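Local coordinates for monoamine oxidase regulatory protein, putative (Archaeoglobus fulgidus, PDB 1Q6W) that is of unconfirmed function but, as a MaoC-like hot dog fold protein, probably acts as a hydratase or dehydratase on acyl thioesters, at residues 91-105 with 144-156. Residues are numbered along the deposited sequence; the frame is centred on the assembly and turned at random.
Sequences SVIAFFGIKDVRFLR and ELVLTALYSALIR
Ser91 O accepts a hydrogen bond from Arg156 N at 2.8 Å, N-H...O 174°. Ile93 N and, weakly, Ala94 N both donate to Leu154 O, a classic beta bulge. With CG1 beside the backbone N (chi1 -59°), Ile93 CD1 meets Leu154 CD2 at 3.3 Å, while CG1 lies over one face of the Arg156 guanidinium. An alanine here is likely to strip both Leu154 CD2 and the guanidinium of this apolar cover. Phe95 sets its ring edge, in plane, against Ser152 O, 3.5 Å from CD2. Phe96 N and Gly97 N both reach Ser152 O through weak bonds, a second bulge. The strands run antiparallel (156°), and 92-103 is the outermost of this chain's hot dog sheet, which continues through Ile98 and Val101 into an antiparallel strand of the second subunit. Lys99 N and Asp100 N, again weakly, share Leu150 O in a third bulge. Val101 CG2 is 3.8 Å from Ala149 CB, and Phe103 CE2 meets Leu147 CD1 at 3.5 Å. Leu104 N (2.9 Å) and Arg105 N (3.1 Å) both hydrogen-bond to Val146 O. Over one face of the Arg105 guanidinium, Glu144 OE2 makes a long salt bridge to NE (3.9 Å) by charge alone; Glu144 also pairs with Arg142.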
loop_
_atom_site.group_PDB
_atom_site.type_symbol
_atom_site.label_atom_id
_atom_site.label_comp_id
_atom_site.label_asym_id
_atom_site.label_seq_id
_atom_site.Cartn_x
_atom_site.Cartn_y
_atom_site.Cartn_z
ATOM N N SER A 91 -3.509 8.189 21.065
ATOM C CA SER A 91 -4.540 7.163 21.239
ATOM C C SER A 91 -4.624 6.222 20.037
ATOM O O SER A 91 -5.280 5.181 20.100
ATOM C CB SER A 91 -5.892 7.816 21.464
ATOM O OG SER A 91 -6.138 8.772 20.455
ATOM N N VAL A 92 -3.971 6.596 18.934
ATOM C CA VAL A 92 -3.955 5.766 17.740
ATOM C C VAL A 92 -2.835 4.764 17.969
ATOM O O VAL A 92 -1.667 5.064 17.753
ATOM C CB VAL A 92 -3.659 6.589 16.469
ATOM C CG1 VAL A 92 -3.732 5.698 15.248
ATOM C CG2 VAL A 92 -4.665 7.717 16.330
ATOM N N ILE A 93 -3.207 3.571 18.416
ATOM C CA ILE A 93 -2.258 2.517 18.728
ATOM C C ILE A 93 -1.564 1.834 17.553
ATOM O O ILE A 93 -0.330 1.716 17.535
ATOM C CB ILE A 93 -2.930 1.420 19.544
ATOM C CG1 ILE A 93 -3.485 2.010 20.837
ATOM C CG2 ILE A 93 -1.943 0.301 19.806
ATOM C CD1 ILE A 93 -4.360 1.053 21.609
ATOM N N ALA A 94 -2.344 1.363 16.583
ATOM C CA ALA A 94 -1.758 0.674 15.438
ATOM C C ALA A 94 -2.626 0.648 14.193
ATOM O O ALA A 94 -3.839 0.860 14.248
ATOM C CB ALA A 94 -1.395 -0.756 15.820
ATOM N N PHE A 95 -1.960 0.394 13.068
ATOM C CA PHE A 95 -2.599 0.278 11.775
ATOM C C PHE A 95 -2.983 -1.197 11.751
ATOM O O PHE A 95 -2.125 -2.062 11.620
ATOM C CB PHE A 95 -1.593 0.594 10.673
ATOM C CG PHE A 95 -2.215 0.817 9.327
ATOM C CD1 PHE A 95 -1.456 1.322 8.274
ATOM C CD2 PHE A 95 -3.564 0.536 9.102
ATOM C CE1 PHE A 95 -2.033 1.550 7.010
ATOM C CE2 PHE A 95 -4.141 0.757 7.856
ATOM C CZ PHE A 95 -3.379 1.267 6.806
ATOM N N PHE A 96 -4.270 -1.483 11.908
ATOM C CA PHE A 96 -4.735 -2.858 11.944
ATOM C C PHE A 96 -4.594 -3.597 10.607
ATOM O O PHE A 96 -3.910 -4.626 10.522
ATOM C CB PHE A 96 -6.192 -2.899 12.404
ATOM C CG PHE A 96 -6.514 -4.087 13.239
ATOM C CD1 PHE A 96 -5.987 -4.205 14.523
ATOM C CD2 PHE A 96 -7.298 -5.116 12.734
ATOM C CE1 PHE A 96 -6.230 -5.336 15.299
ATOM C CE2 PHE A 96 -7.551 -6.256 13.499
ATOM C CZ PHE A 96 -7.015 -6.368 14.787
ATOM N N GLY A 97 -5.246 -3.087 9.567
ATOM C CA GLY A 97 -5.159 -3.733 8.278
ATOM C C GLY A 97 -5.873 -2.965 7.180
ATOM O O GLY A 97 -6.478 -1.893 7.419
ATOM N N ILE A 98 -5.787 -3.499 5.964
ATOM C CA ILE A 98 -6.434 -2.896 4.814
ATOM C C ILE A 98 -7.201 -4.050 4.210
ATOM O O ILE A 98 -6.613 -4.937 3.602
ATOM C CB ILE A 98 -5.418 -2.389 3.811
ATOM C CG1 ILE A 98 -4.448 -1.436 4.500
ATOM C CG2 ILE A 98 -6.124 -1.690 2.688
ATOM C CD1 ILE A 98 -3.429 -0.855 3.565
ATOM N N LYS A 99 -8.517 -4.029 4.399
ATOM C CA LYS A 99 -9.398 -5.094 3.937
ATOM C C LYS A 99 -9.712 -5.099 2.465
ATOM O O LYS A 99 -9.986 -6.143 1.903
ATOM C CB LYS A 99 -10.713 -5.063 4.714
ATOM C CG LYS A 99 -11.563 -6.297 4.539
ATOM C CD LYS A 99 -12.798 -6.225 5.419
ATOM C CE LYS A 99 -13.675 -7.463 5.254
ATOM N NZ LYS A 99 -14.860 -7.409 6.156
ATOM N N ASP A 100 -9.705 -3.950 1.820
ATOM C CA ASP A 100 -10.012 -3.978 0.408
ATOM C C ASP A 100 -9.478 -2.777 -0.305
ATOM O O ASP A 100 -9.540 -1.657 0.205
ATOM C CB ASP A 100 -11.513 -4.059 0.178
ATOM C CG ASP A 100 -11.886 -3.763 -1.255
ATOM O OD1 ASP A 100 -11.771 -2.593 -1.674
ATOM O OD2 ASP A 100 -12.282 -4.702 -1.969
ATOM N N VAL A 101 -8.944 -3.009 -1.492
ATOM C CA VAL A 101 -8.422 -1.926 -2.277
ATOM C C VAL A 101 -8.766 -2.237 -3.705
ATOM O O VAL A 101 -8.428 -3.316 -4.210
ATOM C CB VAL A 101 -6.873 -1.800 -2.142
ATOM C CG1 VAL A 101 -6.361 -0.615 -2.963
ATOM C CG2 VAL A 101 -6.484 -1.615 -0.689
ATOM N N ARG A 102 -9.444 -1.304 -4.356
ATOM C CA ARG A 102 -9.809 -1.467 -5.748
ATOM C C ARG A 102 -9.211 -0.344 -6.595
ATOM O O ARG A 102 -9.443 0.848 -6.338
ATOM C CB ARG A 102 -11.323 -1.464 -5.908
ATOM C CG ARG A 102 -11.996 -2.729 -5.443
ATOM C CD ARG A 102 -13.483 -2.671 -5.735
ATOM N NE ARG A 102 -14.142 -3.957 -5.532
ATOM C CZ ARG A 102 -15.414 -4.192 -5.838
ATOM N NH1 ARG A 102 -16.161 -3.227 -6.360
ATOM N NH2 ARG A 102 -15.937 -5.392 -5.632
ATOM N N PHE A 103 -8.429 -0.721 -7.602
ATOM C CA PHE A 103 -7.845 0.262 -8.503
ATOM C C PHE A 103 -8.828 0.432 -9.657
ATOM O O PHE A 103 -8.890 -0.372 -10.561
ATOM C CB PHE A 103 -6.479 -0.236 -8.967
ATOM C CG PHE A 103 -5.509 -0.452 -7.831
ATOM C CD1 PHE A 103 -5.094 -1.742 -7.484
ATOM C CD2 PHE A 103 -5.050 0.627 -7.072
ATOM C CE1 PHE A 103 -4.242 -1.958 -6.405
ATOM C CE2 PHE A 103 -4.196 0.426 -5.987
ATOM C CZ PHE A 103 -3.787 -0.861 -5.649
ATOM N N LEU A 104 -9.621 1.482 -9.604
ATOM C CA LEU A 104 -10.643 1.708 -10.608
ATOM C C LEU A 104 -10.217 2.355 -11.907
ATOM O O LEU A 104 -10.491 1.833 -12.990
ATOM C CB LEU A 104 -11.771 2.535 -10.000
ATOM C CG LEU A 104 -12.280 1.972 -8.672
ATOM C CD1 LEU A 104 -13.346 2.888 -8.097
ATOM C CD2 LEU A 104 -12.837 0.555 -8.885
ATOM N N ARG A 105 -9.567 3.508 -11.802
ATOM C CA ARG A 105 -9.130 4.262 -12.968
ATOM C C ARG A 105 -7.648 4.574 -12.830
ATOM O O ARG A 105 -7.118 4.666 -11.726
ATOM C CB ARG A 105 -9.928 5.560 -13.042
ATOM C CG ARG A 105 -10.128 6.112 -14.424
ATOM C CD ARG A 105 -11.573 5.930 -14.835
ATOM N NE ARG A 105 -12.473 6.366 -13.774
ATOM C CZ ARG A 105 -13.795 6.408 -13.885
ATOM N NH1 ARG A 105 -14.378 6.041 -15.017
ATOM N NH2 ARG A 105 -14.536 6.811 -12.859
ATOM N N GLU A 144 -13.810 11.891 -11.202
ATOM C CA GLU A 144 -13.794 10.446 -11.364
ATOM C C GLU A 144 -13.162 9.726 -10.155
ATOM O O GLU A 144 -12.201 10.210 -9.542
ATOM C CB GLU A 144 -13.046 10.085 -12.647
ATOM C CG GLU A 144 -13.574 10.806 -13.871
ATOM C CD GLU A 144 -12.677 10.643 -15.092
ATOM O OE1 GLU A 144 -13.021 11.199 -16.160
ATOM O OE2 GLU A 144 -11.631 9.962 -14.985
ATOM N N LEU A 145 -13.712 8.567 -9.820
ATOM C CA LEU A 145 -13.214 7.769 -8.711
ATOM C C LEU A 145 -12.079 6.882 -9.233
ATOM O O LEU A 145 -12.307 5.974 -10.017
ATOM C CB LEU A 145 -14.354 6.912 -8.167
ATOM C CG LEU A 145 -14.180 6.286 -6.795
ATOM C CD1 LEU A 145 -14.050 7.362 -5.715
ATOM C CD2 LEU A 145 -15.384 5.410 -6.522
ATOM N N VAL A 146 -10.852 7.141 -8.806
ATOM C CA VAL A 146 -9.717 6.356 -9.283
ATOM C C VAL A 146 -9.342 5.184 -8.381
ATOM O O VAL A 146 -8.823 4.175 -8.848
ATOM C CB VAL A 146 -8.442 7.248 -9.463
ATOM C CG1 VAL A 146 -8.729 8.380 -10.424
ATOM C CG2 VAL A 146 -7.985 7.799 -8.108
ATOM N N LEU A 147 -9.589 5.313 -7.085
ATOM C CA LEU A 147 -9.238 4.246 -6.164
ATOM C C LEU A 147 -10.172 4.226 -4.972
ATOM O O LEU A 147 -10.656 5.262 -4.529
ATOM C CB LEU A 147 -7.784 4.417 -5.695
ATOM C CG LEU A 147 -7.183 3.432 -4.681
ATOM C CD1 LEU A 147 -5.678 3.431 -4.834
ATOM C CD2 LEU A 147 -7.576 3.793 -3.252
ATOM N N THR A 148 -10.417 3.033 -4.453
ATOM C CA THR A 148 -11.286 2.888 -3.306
ATOM C C THR A 148 -10.670 1.845 -2.381
ATOM O O THR A 148 -10.018 0.912 -2.846
ATOM C CB THR A 148 -12.712 2.447 -3.742
ATOM O OG1 THR A 148 -13.621 2.624 -2.653
ATOM C CG2 THR A 148 -12.726 0.984 -4.162
ATOM N N ALA A 149 -10.855 2.012 -1.076
ATOM C CA ALA A 149 -10.299 1.060 -0.131
ATOM C C ALA A 149 -10.961 1.088 1.241
ATOM O O ALA A 149 -11.652 2.044 1.624
ATOM C CB ALA A 149 -8.799 1.281 0.022
ATOM N N LEU A 150 -10.735 0.007 1.977
ATOM C CA LEU A 150 -11.266 -0.155 3.317
ATOM C C LEU A 150 -10.072 -0.453 4.230
ATOM O O LEU A 150 -9.342 -1.417 4.009
ATOM C CB LEU A 150 -12.247 -1.323 3.322
ATOM C CG LEU A 150 -13.647 -1.122 3.883
ATOM C CD1 LEU A 150 -14.260 0.168 3.379
ATOM C CD2 LEU A 150 -14.472 -2.312 3.473
ATOM N N TYR A 151 -9.849 0.390 5.233
ATOM C CA TYR A 151 -8.738 0.162 6.150
ATOM C C TYR A 151 -9.204 0.378 7.577
ATOM O O TYR A 151 -10.223 1.043 7.810
ATOM C CB TYR A 151 -7.562 1.090 5.808
ATOM C CG TYR A 151 -7.786 2.570 6.070
ATOM C CD1 TYR A 151 -7.366 3.150 7.269
ATOM C CD2 TYR A 151 -8.389 3.393 5.110
ATOM C CE1 TYR A 151 -7.535 4.505 7.509
ATOM C CE2 TYR A 151 -8.560 4.757 5.343
ATOM C CZ TYR A 151 -8.129 5.310 6.545
ATOM O OH TYR A 151 -8.287 6.655 6.788
ATOM N N SER A 152 -8.479 -0.185 8.534
ATOM C CA SER A 152 -8.878 -0.031 9.928
ATOM C C SER A 152 -7.724 0.222 10.880
ATOM O O SER A 152 -6.614 -0.272 10.683
ATOM C CB SER A 152 -9.637 -1.263 10.374
ATOM O OG SER A 152 -8.841 -2.396 10.129
ATOM N N ALA A 153 -7.999 1.002 11.919
ATOM C CA ALA A 153 -6.988 1.329 12.920
ATOM C C ALA A 153 -7.464 0.921 14.310
ATOM O O ALA A 153 -8.658 0.912 14.595
ATOM C CB ALA A 153 -6.685 2.822 12.893
ATOM N N LEU A 154 -6.525 0.561 15.168
ATOM C CA LEU A 154 -6.860 0.175 16.527
ATOM C C LEU A 154 -6.661 1.422 17.403
ATOM O O LEU A 154 -5.543 1.924 17.551
ATOM C CB LEU A 154 -5.950 -0.969 16.974
ATOM C CG LEU A 154 -6.294 -1.690 18.270
ATOM C CD1 LEU A 154 -5.561 -3.004 18.339
ATOM C CD2 LEU A 154 -5.915 -0.813 19.432
ATOM N N ILE A 155 -7.745 1.946 17.963
ATOM C CA ILE A 155 -7.613 3.138 18.787
ATOM C C ILE A 155 -8.050 2.944 20.241
ATOM O O ILE A 155 -9.015 2.249 20.536
ATOM C CB ILE A 155 -8.371 4.337 18.165
ATOM C CG1 ILE A 155 -9.860 4.171 18.363
ATOM C CG2 ILE A 155 -8.096 4.416 16.662
ATOM C CD1 ILE A 155 -10.648 5.319 17.783
ATOM N N ARG A 156 -7.301 3.573 21.137
ATOM C CA ARG A 156 -7.520 3.520 22.579
ATOM C C ARG A 156 -8.873 4.046 23.059
ATOM O O ARG A 156 -9.407 5.017 22.524
ATOM C CB ARG A 156 -6.412 4.310 23.276
ATOM C CG ARG A 156 -6.321 4.091 24.760
ATOM C CD ARG A 156 -4.976 3.500 25.094
ATOM N NE ARG A 156 -3.903 4.388 24.658
ATOM C CZ ARG A 156 -2.649 4.000 24.452
ATOM N NH1 ARG A 156 -2.298 2.730 24.640
ATOM N NH2 ARG A 156 -1.745 4.886 24.061
#